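Local coordinates for putative flavoprotein decarboxylase (Streptomyces olivoviridis, PDB 6JLS), which catalyses FMN-dependent cysteine decarboxylation in thioviridamide biosynthesis, probably oxidising the C-terminal cysteine of a precursor peptide, at the interface of chains A and B and the interface of chains A and C. Numbering follows the deposited sequence. Chains: chain A/B/C, Putative flavoprotein decarboxylase.

Contact 1: the interface of chains A and B. Residues chain A 110-111, 113; chain B 107, 111, 113, 147-148.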
loop_
_atom_site.group_PDB
_atom_site.type_symbol
_atom_site.label_atom_id
_atom_site.label_comp_id
_atom_site.label_asym_id
_atom_site.label_seq_id
_atom_site.Cartn_x
_atom_site.Cartn_y
_atom_site.Cartn_z
ATOM N N ALA A 110 -4.263 -35.897 9.591
ATOM C CA ALA A 110 -4.448 -36.905 10.618
ATOM C C ALA A 110 -5.500 -36.497 11.632
ATOM O O ALA A 110 -6.104 -37.366 12.268
ATOM C CB ALA A 110 -3.124 -37.172 11.328
ATOM N N ASN A 111 -5.732 -35.196 11.813
ATOM C CA ASN A 111 -6.659 -34.723 12.833
ATOM C C ASN A 111 -7.874 -34.020 12.237
ATOM O O ASN A 111 -8.607 -33.343 12.963
ATOM C CB ASN A 111 -5.940 -33.813 13.832
ATOM C CG ASN A 111 -4.938 -34.572 14.687
ATOM O OD1 ASN A 111 -5.303 -35.213 15.682
ATOM N ND2 ASN A 111 -3.672 -34.526 14.292
ATOM N N ILE A 113 -8.218 -31.407 10.219
ATOM C CA ILE A 113 -8.211 -29.939 10.193
ATOM C C ILE A 113 -7.812 -29.483 8.792
ATOM O O ILE A 113 -6.645 -29.186 8.518
ATOM C CB ILE A 113 -7.295 -29.359 11.271
ATOM C CG1 ILE A 113 -7.689 -29.903 12.648
ATOM C CG2 ILE A 113 -7.311 -27.823 11.247
ATOM C CD1 ILE A 113 -6.659 -29.634 13.715
ATOM N N GLY B 107 -12.502 -29.808 13.971
ATOM C CA GLY B 107 -11.227 -30.467 14.198
ATOM C C GLY B 107 -10.355 -29.709 15.176
ATOM O O GLY B 107 -9.661 -30.314 16.000
ATOM N N ASN B 111 -9.391 -30.898 19.191
ATOM C CA ASN B 111 -7.998 -31.116 19.559
ATOM C C ASN B 111 -7.426 -29.972 20.388
ATOM O O ASN B 111 -6.206 -29.884 20.551
ATOM C CB ASN B 111 -7.146 -31.362 18.311
ATOM C CG ASN B 111 -7.475 -32.685 17.638
ATOM O OD1 ASN B 111 -6.998 -33.750 18.055
ATOM N ND2 ASN B 111 -8.312 -32.632 16.610
ATOM N N ILE B 113 -7.134 -26.709 19.852
ATOM C CA ILE B 113 -6.318 -25.705 19.157
ATOM C C ILE B 113 -7.190 -24.482 18.881
ATOM O O ILE B 113 -7.756 -24.326 17.794
ATOM C CB ILE B 113 -5.695 -26.269 17.881
ATOM C CG1 ILE B 113 -4.891 -27.534 18.199
ATOM C CG2 ILE B 113 -4.828 -25.216 17.173
ATOM C CD1 ILE B 113 -4.506 -28.323 16.974
ATOM N N ARG B 147 -13.879 -39.283 14.859
ATOM C CA ARG B 147 -13.185 -39.181 16.137
ATOM C C ARG B 147 -13.266 -37.770 16.707
ATOM O O ARG B 147 -13.382 -37.598 17.926
ATOM C CB ARG B 147 -11.723 -39.606 15.993
ATOM C CG ARG B 147 -11.511 -41.099 15.752
ATOM C CD ARG B 147 -10.057 -41.499 16.015
ATOM N NE ARG B 147 -9.129 -40.626 15.302
ATOM C CZ ARG B 147 -8.753 -40.832 14.045
ATOM N NH1 ARG B 147 -9.227 -41.876 13.388
ATOM N NH2 ARG B 147 -7.916 -39.992 13.442
ATOM N N ASN B 148 -13.207 -36.752 15.851
ATOM C CA ASN B 148 -13.344 -35.394 16.350
ATOM C C ASN B 148 -14.707 -35.189 17.002
ATOM O O ASN B 148 -14.808 -34.569 18.070
ATOM C CB ASN B 148 -13.113 -34.400 15.211
ATOM C CG ASN B 148 -11.658 -34.307 14.803
ATOM O OD1 ASN B 148 -10.760 -34.650 15.573
ATOM N ND2 ASN B 148 -11.413 -33.828 13.590
HETATM O O HOH W 1 -6.491 -38.116 14.972
HETATM O O HOH W 2 -7.734 -36.571 16.888
#
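A:Asn111 presents its main-chain carbonyl and its side-chain amide to B:Asn111 and B:Asn148. The protein belongs to the homo-oligomeric flavin-containing cysteine decarboxylases, and this heterologous contact, in which largely different surfaces of two copies meet, is as expected within a trimer. The segment lies just past helix 103-110, whose start belongs to the family's PASANT-like FMN-binding stretch. A:Cys114, an FMN-binding residue, directly follows A:Ile113, so the contact borders a cofactor site that neighbouring chains probably share.

The direct hydrogen bond across runs from B:Asn148 ND2, an amide N-H, to A:Asn111 O at 2.9 Å. It is nearly straight, 169° at the hydrogen, and the acceptor lies close to the donor amide plane, but the nitrogen approaches from above the carbonyl plane. In B:Asn111, CG lies beside the backbone N and anti to the carbonyl carbon (chi1 -68°), which lets ND2 reach back to B:Gly107 O, one helical turn earlier, at 2.8 Å while OD1 faces chain A.

The two amides meet oxygen to oxygen, with OD1 of A:Asn111 3.3 Å from OD1 of B:Asn111 and their planes almost perpendicular (82°). Two acceptors cannot bond each other directly; water 2 joins them. Water 1, beside water 2, also lies near A:Asn111 OD1 and the A:Ala110 carbonyl. B:Arg147 NH2 reaches water 1 at 2.8 Å, in the guanidinium plane. NH2 of B:Arg147 is 3.4 Å from A:Ala110 O and is linked to it through this water, at a helix C-terminus where a positive charge would probably suit the dipole.

Apolar contact comes from A:Ile113, whose CG1 lies 3.9 Å from B:Gly107 CA. Its CD1 tip faces CD1 of B:Ile113 at 4.1 Å.

Contact 2: the interface of chains A and C. Residues chain A 56-60, 63; chain C 56-60, 63.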
loop_
_atom_site.group_PDB
_atom_site.type_symbol
_atom_site.label_atom_id
_atom_site.label_comp_id
_atom_site.label_asym_id
_atom_site.label_seq_id
_atom_site.Cartn_x
_atom_site.Cartn_y
_atom_site.Cartn_z
ATOM N N GLN A 56 4.514 -22.309 -1.427
ATOM C CA GLN A 56 4.774 -21.242 -2.388
ATOM C C GLN A 56 6.064 -20.480 -2.113
ATOM O O GLN A 56 6.483 -19.687 -2.967
ATOM C CB GLN A 56 3.594 -20.267 -2.434
ATOM C CG GLN A 56 2.335 -20.948 -2.919
ATOM C CD GLN A 56 1.153 -20.026 -2.984
ATOM O OE1 GLN A 56 0.212 -20.138 -2.184
ATOM N NE2 GLN A 56 1.174 -19.116 -3.949
ATOM N N GLN A 57 6.723 -20.705 -0.975
ATOM C CA GLN A 57 8.056 -20.137 -0.829
ATOM C C GLN A 57 9.112 -20.981 -1.529
ATOM O O GLN A 57 10.248 -20.520 -1.691
ATOM C CB GLN A 57 8.416 -19.940 0.651
ATOM C CG GLN A 57 8.874 -21.185 1.385
ATOM C CD GLN A 57 9.035 -20.959 2.887
ATOM O OE1 GLN A 57 9.800 -20.097 3.327
ATOM N NE2 GLN A 57 8.309 -21.741 3.677
ATOM N N PHE A 58 8.753 -22.178 -1.995
ATOM C CA PHE A 58 9.693 -23.071 -2.656
ATOM C C PHE A 58 9.355 -23.367 -4.108
ATOM O O PHE A 58 10.257 -23.737 -4.859
ATOM C CB PHE A 58 9.779 -24.407 -1.908
ATOM C CG PHE A 58 10.163 -24.285 -0.461
ATOM C CD1 PHE A 58 11.395 -23.782 -0.095
ATOM C CD2 PHE A 58 9.297 -24.714 0.530
ATOM C CE1 PHE A 58 11.753 -23.691 1.235
ATOM C CE2 PHE A 58 9.644 -24.631 1.868
ATOM C CZ PHE A 58 10.876 -24.120 2.222
ATOM N N VAL A 59 8.082 -23.257 -4.508
ATOM C CA VAL A 59 7.633 -23.456 -5.886
ATOM C C VAL A 59 6.760 -22.283 -6.270
ATOM O O VAL A 59 5.917 -21.848 -5.480
ATOM C CB VAL A 59 6.805 -24.743 -6.090
ATOM C CG1 VAL A 59 7.118 -25.382 -7.448
ATOM C CG2 VAL A 59 6.957 -25.692 -4.941
ATOM N N THR A 60 6.921 -21.801 -7.495
ATOM C CA THR A 60 5.995 -20.822 -8.039
ATOM C C THR A 60 4.965 -21.523 -8.914
ATOM O O THR A 60 5.225 -22.594 -9.479
ATOM C CB THR A 60 6.729 -19.782 -8.858
ATOM O OG1 THR A 60 7.145 -20.383 -10.094
ATOM C CG2 THR A 60 7.941 -19.302 -8.080
ATOM N N SER A 63 6.090 -21.836 -12.509
ATOM C CA SER A 63 6.984 -22.942 -12.819
ATOM C C SER A 63 6.237 -24.246 -13.090
ATOM O O SER A 63 6.797 -25.137 -13.744
ATOM C CB SER A 63 7.972 -23.144 -11.674
ATOM O OG SER A 63 7.381 -23.827 -10.582
ATOM N N GLN C 56 12.932 -15.000 -11.308
ATOM C CA GLN C 56 12.239 -15.143 -10.031
ATOM C C GLN C 56 10.772 -15.526 -10.177
ATOM O O GLN C 56 10.139 -15.862 -9.167
ATOM C CB GLN C 56 12.360 -13.854 -9.213
ATOM C CG GLN C 56 13.800 -13.559 -8.859
ATOM C CD GLN C 56 13.965 -12.305 -8.052
ATOM O OE1 GLN C 56 14.485 -11.293 -8.544
ATOM N NE2 GLN C 56 13.544 -12.360 -6.795
ATOM N N GLN C 57 10.214 -15.518 -11.389
ATOM C CA GLN C 57 8.885 -16.094 -11.538
ATOM C C GLN C 57 8.934 -17.612 -11.645
ATOM O O GLN C 57 7.885 -18.261 -11.546
ATOM C CB GLN C 57 8.151 -15.491 -12.745
ATOM C CG GLN C 57 8.540 -16.057 -14.097
ATOM C CD GLN C 57 7.914 -15.289 -15.259
ATOM O OE1 GLN C 57 6.690 -15.170 -15.365
ATOM N NE2 GLN C 57 8.761 -14.766 -16.138
ATOM N N PHE C 58 10.125 -18.195 -11.786
ATOM C CA PHE C 58 10.276 -19.635 -11.921
ATOM C C PHE C 58 11.058 -20.289 -10.794
ATOM O O PHE C 58 10.890 -21.489 -10.578
ATOM C CB PHE C 58 10.975 -19.980 -13.243
ATOM C CG PHE C 58 10.286 -19.447 -14.466
ATOM C CD1 PHE C 58 9.017 -19.873 -14.806
ATOM C CD2 PHE C 58 10.931 -18.548 -15.297
ATOM C CE1 PHE C 58 8.394 -19.398 -15.943
ATOM C CE2 PHE C 58 10.320 -18.065 -16.441
ATOM C CZ PHE C 58 9.049 -18.493 -16.768
ATOM N N VAL C 59 11.933 -19.547 -10.103
ATOM C CA VAL C 59 12.703 -20.036 -8.960
ATOM C C VAL C 59 12.561 -19.037 -7.834
ATOM O O VAL C 59 12.634 -17.826 -8.062
ATOM C CB VAL C 59 14.210 -20.201 -9.251
ATOM C CG1 VAL C 59 14.772 -21.433 -8.532
ATOM C CG2 VAL C 59 14.498 -20.193 -10.721
ATOM N N THR C 60 12.408 -19.536 -6.615
ATOM C CA THR C 60 12.475 -18.678 -5.444
ATOM C C THR C 60 13.868 -18.753 -4.834
ATOM O O THR C 60 14.578 -19.757 -4.978
ATOM C CB THR C 60 11.448 -19.093 -4.412
ATOM O OG1 THR C 60 11.885 -20.315 -3.798
ATOM C CG2 THR C 60 10.111 -19.305 -5.099
ATOM N N SER C 63 14.189 -21.535 -2.295
ATOM C CA SER C 63 14.437 -22.871 -2.819
ATOM C C SER C 63 15.918 -23.135 -3.083
ATOM O O SER C 63 16.322 -24.306 -3.133
ATOM C CB SER C 63 13.641 -23.078 -4.103
ATOM O OG SER C 63 14.255 -22.446 -5.213
HETATM O O HOH W 3 11.687 -22.428 -6.758
HETATM O O HOH W 4 9.466 -22.810 -8.683
#
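Across a two-fold axis, the extended backbone of A:Thr60 (phi -98°, psi 153°) runs beside the turn at C:Gln57, where 3-10 helix 54-57 ends with a carbonyl pointed at the partner, and C:Thr60 does the same against A:Gln57.

The threonine hydroxyls carry the direct polar contact. A:Thr60 OG1 donates to C:Gln57 O at 2.7 Å, tilted from the carbonyl plane; the twin bond has the chains exchanged. OG1 sits between the backbone N and the carbonyl carbon (chi1 73°), where it also receives the N-H of A:Ser63 at 3.0 Å from A:Ser63 N. A:Thr60 is therefore the N-cap of helix 61-64 while donating across, and the N-H it accepts may make the hydroxyl a somewhat better donor. The same torsion leaves the methyl pointing at the axis, where CG2 of A:Thr60 and CG2 of C:Thr60 meet 3.7 Å apart; the two threonine side chains run antiparallel, their methyls side by side.

A:Ser63 turns its OG back to A:Thr60 O at 2.7 Å, while its CB rests against C:Phe58 O. That carbonyl is served by water 4, 2.7 Å from C:Phe58 O, which also meets A:Thr60 N and A:Ser63 OG. Water 3 repeats the pattern against A:Phe58, and the two waters touch each other, tying both chains together through the axis.

The A:Phe58 ring has A:Gln57 CG over its centre, 3.4 Å above the plane, as C:Phe58 has C:Gln57 CG. The contact follows strand 46-51, on the stretch that carries the FMN-pocket residues A:Thr52, A:Ser54 and A:Phe58.

Contact 1 and contact 2 lie about 31 Å apart, between the centres of their C-alpha atoms, and share no residues or secondary-structure elements: one uses helices 103-110 and 143-154 with the loop after the first, the other 3-10 helix 54-57 and helix 61-64. Chain A thus touches two different neighbours at once. The deposited assembly holds twelve copies, and family members form dodecamers built as four trimers; contact 1 would fit an intratrimer interface and contact 2 a link between trimers. Contact 2 includes pocket residue A:Phe58 and contact 1 lies beside A:Cys114, so assembly may help shape the cofactor site, though the structure alone does not show coupling.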